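Local coordinates for enoyl-CoA hydratase/carnithine racemase (Thermus thermophilus JL-18, PDB 6SL9), which probably isomerises a coenzyme A-bound intermediate of phenylacetic acid catabolism to oxepin-CoA, as a member of the enoyl-CoA hydratase/isomerase (crotonase) family, at residues E95-V100 against G200-Y205; T237-E242 against P253-R258. All coordinates share one frame; numbering follows the deposited sequence.

Interaction 1: residues E95-V100 against G200-Y205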
ATOM      1  N   GLU A  95     -13.207  16.387  11.122  1.00 10.66           N
ATOM      2  CA  GLU A  95     -12.405  16.480  12.348  1.00 12.17           C
ATOM      3  C   GLU A  95     -13.055  15.720  13.502  1.00 10.21           C
ATOM      4  O   GLU A  95     -12.753  15.945  14.666  1.00 11.96           O
ATOM      5  CB  GLU A  95     -12.102  17.932  12.727  1.00 14.70           C
ATOM      6  CG  GLU A  95     -11.235  18.593  11.694  1.00 18.12           C
ATOM      7  CD  GLU A  95     -10.157  19.492  12.222  1.00 21.41           C
ATOM      8  OE1 GLU A  95     -10.352  20.030  13.331  1.00 22.61           O
ATOM      9  OE2 GLU A  95      -9.209  19.805  11.476  1.00 21.79           O
ATOM     10  N   LYS A  96     -13.889  14.732  13.188  1.00 11.70           N
ATOM     11  CA  LYS A  96     -14.526  13.779  14.115  1.00 10.83           C
ATOM     12  C   LYS A  96     -14.482  12.418  13.432  1.00 10.76           C
ATOM     13  O   LYS A  96     -14.528  12.340  12.193  1.00 12.02           O
ATOM     14  CB  LYS A  96     -15.937  14.225  14.461  1.00 11.11           C
ATOM     15  CG  LYS A  96     -15.953  15.592  15.122  1.00 11.65           C
ATOM     16  CD  LYS A  96     -17.316  16.183  15.426  1.00 12.34           C
ATOM     17  CE  LYS A  96     -17.175  17.569  16.013  1.00 12.96           C
ATOM     18  NZ  LYS A  96     -18.459  18.163  16.437  1.00 13.10           N
ATOM     19  N   PRO A  97     -14.429  11.335  14.205  1.00 10.17           N
ATOM     20  CA  PRO A  97     -14.396  10.006  13.605  1.00 10.65           C
ATOM     21  C   PRO A  97     -15.757   9.652  12.982  1.00 11.19           C
ATOM     22  O   PRO A  97     -16.791   9.999  13.497  1.00 11.53           O
ATOM     23  CB  PRO A  97     -14.104   9.095  14.785  1.00 12.17           C
ATOM     24  CG  PRO A  97     -14.599   9.843  15.989  1.00 11.22           C
ATOM     25  CD  PRO A  97     -14.272  11.286  15.663  1.00 11.68           C
ATOM     26  N   LEU A  98     -15.683   8.902  11.892  1.00 11.41           N
ATOM     27  CA  LEU A  98     -16.851   8.446  11.109  1.00 10.81           C
ATOM     28  C   LEU A  98     -16.878   6.933  11.078  1.00 10.51           C
ATOM     29  O   LEU A  98     -15.940   6.281  10.620  1.00 11.15           O
ATOM     30  CB  LEU A  98     -16.768   9.019   9.690  1.00 11.72           C
ATOM     31  CG  LEU A  98     -17.834   8.544   8.700  1.00 11.79           C
ATOM     32  CD1 LEU A  98     -19.201   9.007   9.136  1.00 13.34           C
ATOM     33  CD2 LEU A  98     -17.537   9.011   7.284  1.00 13.93           C
ATOM     34  N   VAL A  99     -17.986   6.392  11.511  1.00 10.18           N
ATOM     35  CA  VAL A  99     -18.272   4.957  11.373  1.00  9.91           C
ATOM     36  C   VAL A  99     -19.236   4.828  10.210  1.00  9.71           C
ATOM     37  O   VAL A  99     -20.195   5.596  10.110  1.00 10.95           O
ATOM     38  CB  VAL A  99     -18.901   4.394  12.659  1.00 10.91           C
ATOM     39  CG1 VAL A  99     -19.296   2.953  12.503  1.00 11.69           C
ATOM     40  CG2 VAL A  99     -17.973   4.545  13.852  1.00 12.16           C
ATOM     41  N   VAL A 100     -19.012   3.827   9.333  1.00  9.80           N
ATOM     42  CA  VAL A 100     -19.988   3.506   8.251  1.00 10.09           C
ATOM     43  C   VAL A 100     -20.567   2.130   8.532  1.00  9.84           C
ATOM     44  O   VAL A 100     -19.779   1.210   8.815  1.00 11.61           O
ATOM     45  CB  VAL A 100     -19.310   3.600   6.882  1.00 10.23           C
ATOM     46  CG1 VAL A 100     -20.159   2.946   5.801  1.00 15.07           C
ATOM     47  CG2 VAL A 100     -19.045   5.034   6.531  1.00 11.08           C
ATOM     48  N   GLY A 200     -13.931   9.199  23.064  1.00 12.57           N
ATOM     49  CA  GLY A 200     -12.489   9.178  22.864  1.00 11.25           C
ATOM     50  C   GLY A 200     -11.909  10.559  22.608  1.00 11.54           C
ATOM     51  O   GLY A 200     -12.590  11.594  22.597  1.00 12.14           O
ATOM     52  N   PRO A 201     -10.585  10.596  22.371  1.00 10.92           N
ATOM     53  CA  PRO A 201      -9.859  11.865  22.218  1.00 11.42           C
ATOM     54  C   PRO A 201     -10.045  12.388  20.789  1.00 10.40           C
ATOM     55  O   PRO A 201      -9.233  12.129  19.914  1.00 11.55           O
ATOM     56  CB  PRO A 201      -8.404  11.482  22.524  1.00 12.41           C
ATOM     57  CG  PRO A 201      -8.301  10.029  22.093  1.00 13.00           C
ATOM     58  CD  PRO A 201      -9.662   9.429  22.404  1.00 12.59           C
ATOM     59  N   THR A 202     -11.107  13.146  20.609  1.00 10.98           N
ATOM     60  CA  THR A 202     -11.554  13.540  19.272  1.00 10.29           C
ATOM     61  C   THR A 202     -10.442  14.271  18.497  1.00 10.01           C
ATOM     62  O   THR A 202     -10.330  14.093  17.265  1.00 10.95           O
ATOM     63  CB  THR A 202     -12.833  14.361  19.388  1.00 11.22           C
ATOM     64  OG1 THR A 202     -13.709  13.758  20.317  1.00 11.47           O
ATOM     65  CG2 THR A 202     -13.504  14.572  18.060  1.00 11.39           C
ATOM     66  N   ARG A 203      -9.683  15.102  19.181  1.00 10.26           N
ATOM     67  CA  ARG A 203      -8.593  15.823  18.488  1.00 11.28           C
ATOM     68  C   ARG A 203      -7.534  14.847  17.995  1.00 10.63           C
ATOM     69  O   ARG A 203      -6.961  15.039  16.885  1.00 11.24           O
ATOM     70  CB  ARG A 203      -7.953  16.899  19.337  1.00 11.59           C
ATOM     71  CG  ARG A 203      -8.895  17.990  19.811  1.00 12.62           C
ATOM     72  CD  ARG A 203      -9.619  18.666  18.680  1.00 15.51           C
ATOM     73  NE  ARG A 203      -8.683  19.245  17.709  1.00 16.28           N
ATOM     74  CZ  ARG A 203      -8.857  19.382  16.398  1.00 18.61           C
ATOM     75  NH1 ARG A 203      -7.879  19.876  15.638  1.00 25.03           N
ATOM     76  NH2 ARG A 203      -9.965  18.977  15.817  1.00 22.87           N
ATOM     77  N   ALA A 204      -7.184  13.864  18.791  1.00 10.58           N
ATOM     78  CA  ALA A 204      -6.182  12.879  18.374  1.00 11.61           C
ATOM     79  C   ALA A 204      -6.728  12.109  17.183  1.00 11.16           C
ATOM     80  O   ALA A 204      -6.004  11.863  16.225  1.00 11.13           O
ATOM     81  CB  ALA A 204      -5.802  11.981  19.499  1.00 12.48           C
ATOM     82  N   TYR A 205      -8.035  11.809  17.168  1.00 10.86           N
ATOM     83  CA  TYR A 205      -8.618  11.126  15.990  1.00 10.97           C
ATOM     84  C   TYR A 205      -8.486  12.038  14.785  1.00 11.01           C
ATOM     85  O   TYR A 205      -8.102  11.580  13.684  1.00 11.04           O
ATOM     86  CB  TYR A 205     -10.072  10.745  16.229  1.00 11.08           C
ATOM     87  CG  TYR A 205     -10.352   9.780  17.359  1.00 11.26           C
ATOM     88  CD1 TYR A 205      -9.535   8.728  17.687  1.00 10.91           C
ATOM     89  CD2 TYR A 205     -11.550   9.867  18.042  1.00 11.29           C
ATOM     90  CE1 TYR A 205      -9.883   7.789  18.644  1.00 12.53           C
ATOM     91  CE2 TYR A 205     -11.921   8.958  19.004  1.00 11.30           C
ATOM     92  CZ  TYR A 205     -11.085   7.918  19.331  1.00 11.31           C
ATOM     93  OH  TYR A 205     -11.447   7.023  20.288  1.00 12.68           O
TER
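In this crotonase fold, the loop entering sheet strand 98-102 packs against the first turn of helix 202-214. The contact has a polar end and an apolar one. At the polar end E95 and R203 form a salt bridge. R203 NH2 lies 2.7 Å from E95 OE1, with an N-H...O angle of 154°. OE1 lies near the guanidinium plane, but the nitrogen meets it from above the carboxylate plane, and the two planes are 33° apart. R203 NH1 adds a weak bond to the same oxygen. R203 starts out away from the loop and reaches back because its chain bends at both chi2 and chi3.

At the apolar end P97 CG touches Y205 CD2 at 3.7 Å, approaching the ring obliquely. T202 fills the middle. T202 CG2, anti to the backbone N, rests 3.7 Å from the carbonyl O of E95 and 4.0 Å from K96 CG.

Outer partners hold several of these groups. E95 OE2 forms a salt bridge with K210, so the carboxylate is shared between two cations of one helix. R50 NE bonds to T202 OG1, and the extended chain of K96 carries NZ to the carbonyl O atoms of V49 and G43. L197 of helix 186-197 packs on P97 and Y205, and V133 of the second subunit also packs on Y205. At the helix start P201 is the N-cap residue and the centre of an inverse gamma turn; the P201 carbonyl O lies 3.6 Å above one face of the Y205 ring, offset toward the rim.

Interaction 2: residues T237-E242 against P253-R258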
ATOM      1  N   THR A 237      -3.558  19.839  24.012  1.00 13.70           N
ATOM      2  CA  THR A 237      -4.981  19.613  24.294  1.00 13.02           C
ATOM      3  C   THR A 237      -5.194  19.304  25.793  1.00 13.76           C
ATOM      4  O   THR A 237      -4.352  18.657  26.462  1.00 15.55           O
ATOM      5  CB  THR A 237      -5.603  18.503  23.422  1.00 12.00           C
ATOM      6  OG1 THR A 237      -4.954  17.249  23.696  1.00 12.66           O
ATOM      7  CG2 THR A 237      -5.567  18.856  21.951  1.00 13.96           C
ATOM      8  N   GLN A 238      -6.378  19.620  26.270  1.00 15.50           N
ATOM      9  CA  GLN A 238      -6.800  19.181  27.612  1.00 17.43           C
ATOM     10  C   GLN A 238      -6.833  17.660  27.670  1.00 14.09           C
ATOM     11  O   GLN A 238      -6.431  17.074  28.682  1.00 16.43           O
ATOM     12  CB  GLN A 238      -8.176  19.751  27.913  1.00 21.32           C
ATOM     13  CG  GLN A 238      -8.237  21.249  27.934  1.00 30.17           C
ATOM     14  CD  GLN A 238      -7.550  21.855  29.135  1.00 53.51           C
ATOM     15  OE1 GLN A 238      -6.721  22.754  28.995  1.00 65.99           O
ATOM     16  NE2 GLN A 238      -7.879  21.375  30.333  1.00 54.87           N
ATOM     17  N   ASP A 239      -7.213  17.017  26.571  1.00 13.85           N
ATOM     18  CA  ASP A 239      -7.309  15.538  26.576  1.00 12.30           C
ATOM     19  C   ASP A 239      -5.928  14.891  26.756  1.00 11.70           C
ATOM     20  O   ASP A 239      -5.865  13.859  27.402  1.00 12.93           O
ATOM     21  CB  ASP A 239      -7.962  15.078  25.288  1.00 11.67           C
ATOM     22  CG  ASP A 239      -9.466  15.119  25.314  1.00 12.99           C
ATOM     23  OD1 ASP A 239     -10.058  15.466  26.374  1.00 13.81           O
ATOM     24  OD2 ASP A 239     -10.073  14.815  24.278  1.00 13.40           O
ATOM     25  N   HIS A 240      -4.874  15.475  26.197  1.00 12.00           N
ATOM     26  CA  HIS A 240      -3.563  14.854  26.437  1.00 12.46           C
ATOM     27  C   HIS A 240      -3.207  14.920  27.920  1.00 12.64           C
ATOM     28  O   HIS A 240      -2.678  13.934  28.467  1.00 13.90           O
ATOM     29  CB  HIS A 240      -2.520  15.528  25.546  1.00 12.03           C
ATOM     30  CG  HIS A 240      -1.155  15.029  25.908  1.00 13.72           C
ATOM     31  ND1 HIS A 240      -0.840  13.685  25.894  1.00 13.59           N
ATOM     32  CD2 HIS A 240      -0.024  15.675  26.314  1.00 14.24           C
ATOM     33  CE1 HIS A 240       0.408  13.546  26.298  1.00 13.43           C
ATOM     34  NE2 HIS A 240       0.952  14.714  26.527  1.00 14.75           N
ATOM     35  N   GLU A 241      -3.488  16.025  28.567  1.00 13.36           N
ATOM     36  CA  GLU A 241      -3.192  16.189  30.025  1.00 16.94           C
ATOM     37  C   GLU A 241      -3.956  15.144  30.828  1.00 14.46           C
ATOM     38  O   GLU A 241      -3.369  14.416  31.687  1.00 16.91           O
ATOM     39  CB  GLU A 241      -3.555  17.605  30.476  1.00 21.49           C
ATOM     40  CG  GLU A 241      -3.119  18.019  31.891  1.00 33.04           C
ATOM     41  CD  GLU A 241      -3.776  19.235  32.552  1.00 41.37           C
ATOM     42  OE1 GLU A 241      -4.726  19.843  31.959  1.00 51.31           O
ATOM     43  OE2 GLU A 241      -3.374  19.558  33.704  1.00 59.76           O
ATOM     44  N   GLU A 242      -5.212  14.937  30.448  1.00 15.34           N
ATOM     45  CA  GLU A 242      -6.053  13.897  31.051  1.00 15.87           C
ATOM     46  C   GLU A 242      -5.506  12.514  30.771  1.00 15.80           C
ATOM     47  O   GLU A 242      -5.521  11.651  31.688  1.00 15.27           O
ATOM     48  CB  GLU A 242      -7.511  14.088  30.651  1.00 17.80           C
ATOM     49  CG  GLU A 242      -8.404  12.906  30.991  1.00 16.80           C
ATOM     50  CD  GLU A 242      -8.680  12.619  32.444  1.00 23.36           C
ATOM     51  OE1 GLU A 242      -9.337  11.534  32.701  1.00 24.60           O
ATOM     52  OE2 GLU A 242      -8.250  13.441  33.297  1.00 24.66           O
ATOM     53  N   PRO A 253      -9.177   6.987  30.933  1.00 20.44           N
ATOM     54  CA  PRO A 253      -9.222   8.428  30.724  1.00 20.43           C
ATOM     55  C   PRO A 253     -10.675   8.914  30.531  1.00 20.82           C
ATOM     56  O   PRO A 253     -11.518   8.140  30.024  1.00 23.32           O
ATOM     57  CB  PRO A 253      -8.315   8.562  29.476  1.00 19.64           C
ATOM     58  CG  PRO A 253      -8.478   7.254  28.715  1.00 23.54           C
ATOM     59  CD  PRO A 253      -8.572   6.224  29.808  1.00 23.61           C
ATOM     60  N   ARG A 254     -10.947  10.173  30.884  1.00 18.29           N
ATOM     61  CA  ARG A 254     -12.249  10.868  30.658  1.00 18.95           C
ATOM     62  C   ARG A 254     -12.053  12.019  29.658  1.00 16.59           C
ATOM     63  O   ARG A 254     -11.799  13.187  30.004  1.00 18.89           O
ATOM     64  CB  ARG A 254     -12.852  11.323  31.997  1.00 26.51           C
ATOM     65  CG  ARG A 254     -12.900  10.174  33.001  1.00 35.49           C
ATOM     66  CD  ARG A 254     -13.953  10.138  34.065  1.00 55.44           C
ATOM     67  NE  ARG A 254     -14.087  11.336  34.888  1.00 69.70           N
ATOM     68  CZ  ARG A 254     -14.898  11.417  35.942  1.00 57.37           C
ATOM     69  NH1 ARG A 254     -14.994  12.548  36.623  1.00 34.81           N
ATOM     70  NH2 ARG A 254     -15.612  10.359  36.296  1.00 67.78           N
ATOM     71  N   PHE A 255     -12.068  11.673  28.400  1.00 14.55           N
ATOM     72  CA  PHE A 255     -11.759  12.625  27.312  1.00 13.37           C
ATOM     73  C   PHE A 255     -12.976  13.466  26.991  1.00 13.07           C
ATOM     74  O   PHE A 255     -14.110  12.997  27.043  1.00 14.41           O
ATOM     75  CB  PHE A 255     -11.285  11.881  26.079  1.00 13.05           C
ATOM     76  CG  PHE A 255      -9.970  11.171  26.205  1.00 12.81           C
ATOM     77  CD1 PHE A 255      -8.808  11.838  26.594  1.00 12.53           C
ATOM     78  CD2 PHE A 255      -9.893   9.813  25.876  1.00 13.29           C
ATOM     79  CE1 PHE A 255      -7.608  11.120  26.632  1.00 12.59           C
ATOM     80  CE2 PHE A 255      -8.697   9.154  25.872  1.00 13.18           C
ATOM     81  CZ  PHE A 255      -7.555   9.800  26.259  1.00 13.60           C
ATOM     82  N   GLN A 256     -12.719  14.694  26.508  1.00 12.70           N
ATOM     83  CA  GLN A 256     -13.783  15.668  26.168  1.00 13.64           C
ATOM     84  C   GLN A 256     -13.717  16.109  24.715  1.00 14.28           C
ATOM     85  O   GLN A 256     -14.602  16.846  24.262  1.00 15.37           O
ATOM     86  CB  GLN A 256     -13.724  16.863  27.122  1.00 15.27           C
ATOM     87  CG  GLN A 256     -13.718  16.450  28.600  1.00 19.23           C
ATOM     88  CD  GLN A 256     -14.913  15.630  29.035  1.00 19.85           C
ATOM     89  OE1 GLN A 256     -15.996  15.730  28.460  1.00 23.10           O
ATOM     90  NE2 GLN A 256     -14.721  14.747  30.008  1.00 20.88           N
ATOM     91  N   GLY A 257     -12.679  15.763  23.947  1.00 13.33           N
ATOM     92  CA  GLY A 257     -12.566  16.195  22.549  1.00 12.76           C
ATOM     93  C   GLY A 257     -11.985  17.587  22.400  1.00 14.72           C
ATOM     94  O   GLY A 257     -12.240  18.243  21.359  1.00 16.75           O
ATOM     95  N   ARG A 258     -11.164  18.018  23.336  1.00 14.70           N
ATOM     96  CA  ARG A 258     -10.397  19.286  23.244  1.00 15.67           C
ATOM     97  C   ARG A 258      -9.183  19.208  24.153  1.00 14.31           C
ATOM     98  O   ARG A 258      -8.448  20.196  24.200  1.00 17.54           O
ATOM     99  CB  ARG A 258     -11.250  20.499  23.617  1.00 18.23           C
ATOM    100  CG  ARG A 258     -11.855  20.461  25.003  1.00 25.38           C
ATOM    101  CD  ARG A 258     -12.483  21.841  25.257  1.00 32.51           C
ATOM    102  NE  ARG A 258     -13.445  21.707  26.319  1.00 32.48           N
ATOM    103  CZ  ARG A 258     -14.525  22.485  26.552  1.00 34.55           C
ATOM    104  NH1 ARG A 258     -15.296  22.226  27.592  1.00 54.44           N
ATOM    105  NH2 ARG A 258     -14.873  23.459  25.740  1.00 33.56           N
ATOM    106  OXT ARG A 258      -8.977  18.124  24.710  1.00 16.14           O
TER
HETATM  107  O   HOH W   1     -11.240  12.479  35.087  1.00 62.74           O
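The D239 carboxylate faces the backbone of the C-terminal tail and binds two successive amides. D239 OD1 accepts from Q256 N at 2.8 Å, nearly straight at 172°. D239 OD2 accepts from G257 N, also at 2.8 Å but more bent, at 144°. Both oxygens use their syn lone pairs, so the carboxylate bridges the two N-H groups. At the backbone angles of G257 a side chain would crowd the carbonyl O of Q256.

Alongside, F255 CD1 is 3.6 Å from D239 CG, and the CE1 edge points at the D239 carbonyl O, which lies near the ring plane. P253 CB sits over one face of the ring. One turn along the helix, E242 starts anti to the backbone N and bends at chi2. This brings the anti lone pair of E242 OE1 to R254 N at 2.8 Å. A water links OE1 to R254 NE, weakly there; R251 also forms a salt bridge with OE1.

The chain end of R258 meets the start of helix 238-249. R258 O accepts from Q238 N at 3.0 Å, and R258 OXT from D239 N at 2.8 Å. T237 OG1, at the N-cap, accepts from H240 N and bonds to the carbonyl O of A234. H240 bonds to I135 and Y77 of the second subunit. An alanine at D239 would remove both carboxylate bonds and would probably loosen the tail. D239 OD1 and R258 OXT lie 3.3 Å apart as two acceptors of like charge. The bound amides and the positive helix end probably offset that repulsion.

Interaction 1 is buried, and its centre lies about 12 Å from the centre of the chain. It joins the loop leading into strand 98-102 of the central sheet to helix 202-214. Interaction 2 is partly buried, its centre about 25 Å from the chain centre, where the tail folds back on helix 238-249. The first relies on apolar contacts and one side-chain salt bridge. The second relies on carboxylates, including the chain terminus, that accept hydrogen bonds from backbone amides. The two touch through segment 200-205: P201 CD meets F255 CD2 at 3.5 Å, and T202 OG1 meets G257 CA at 3.5 Å. R50 bonds to both, weakly at F255 O. Both border the second subunit.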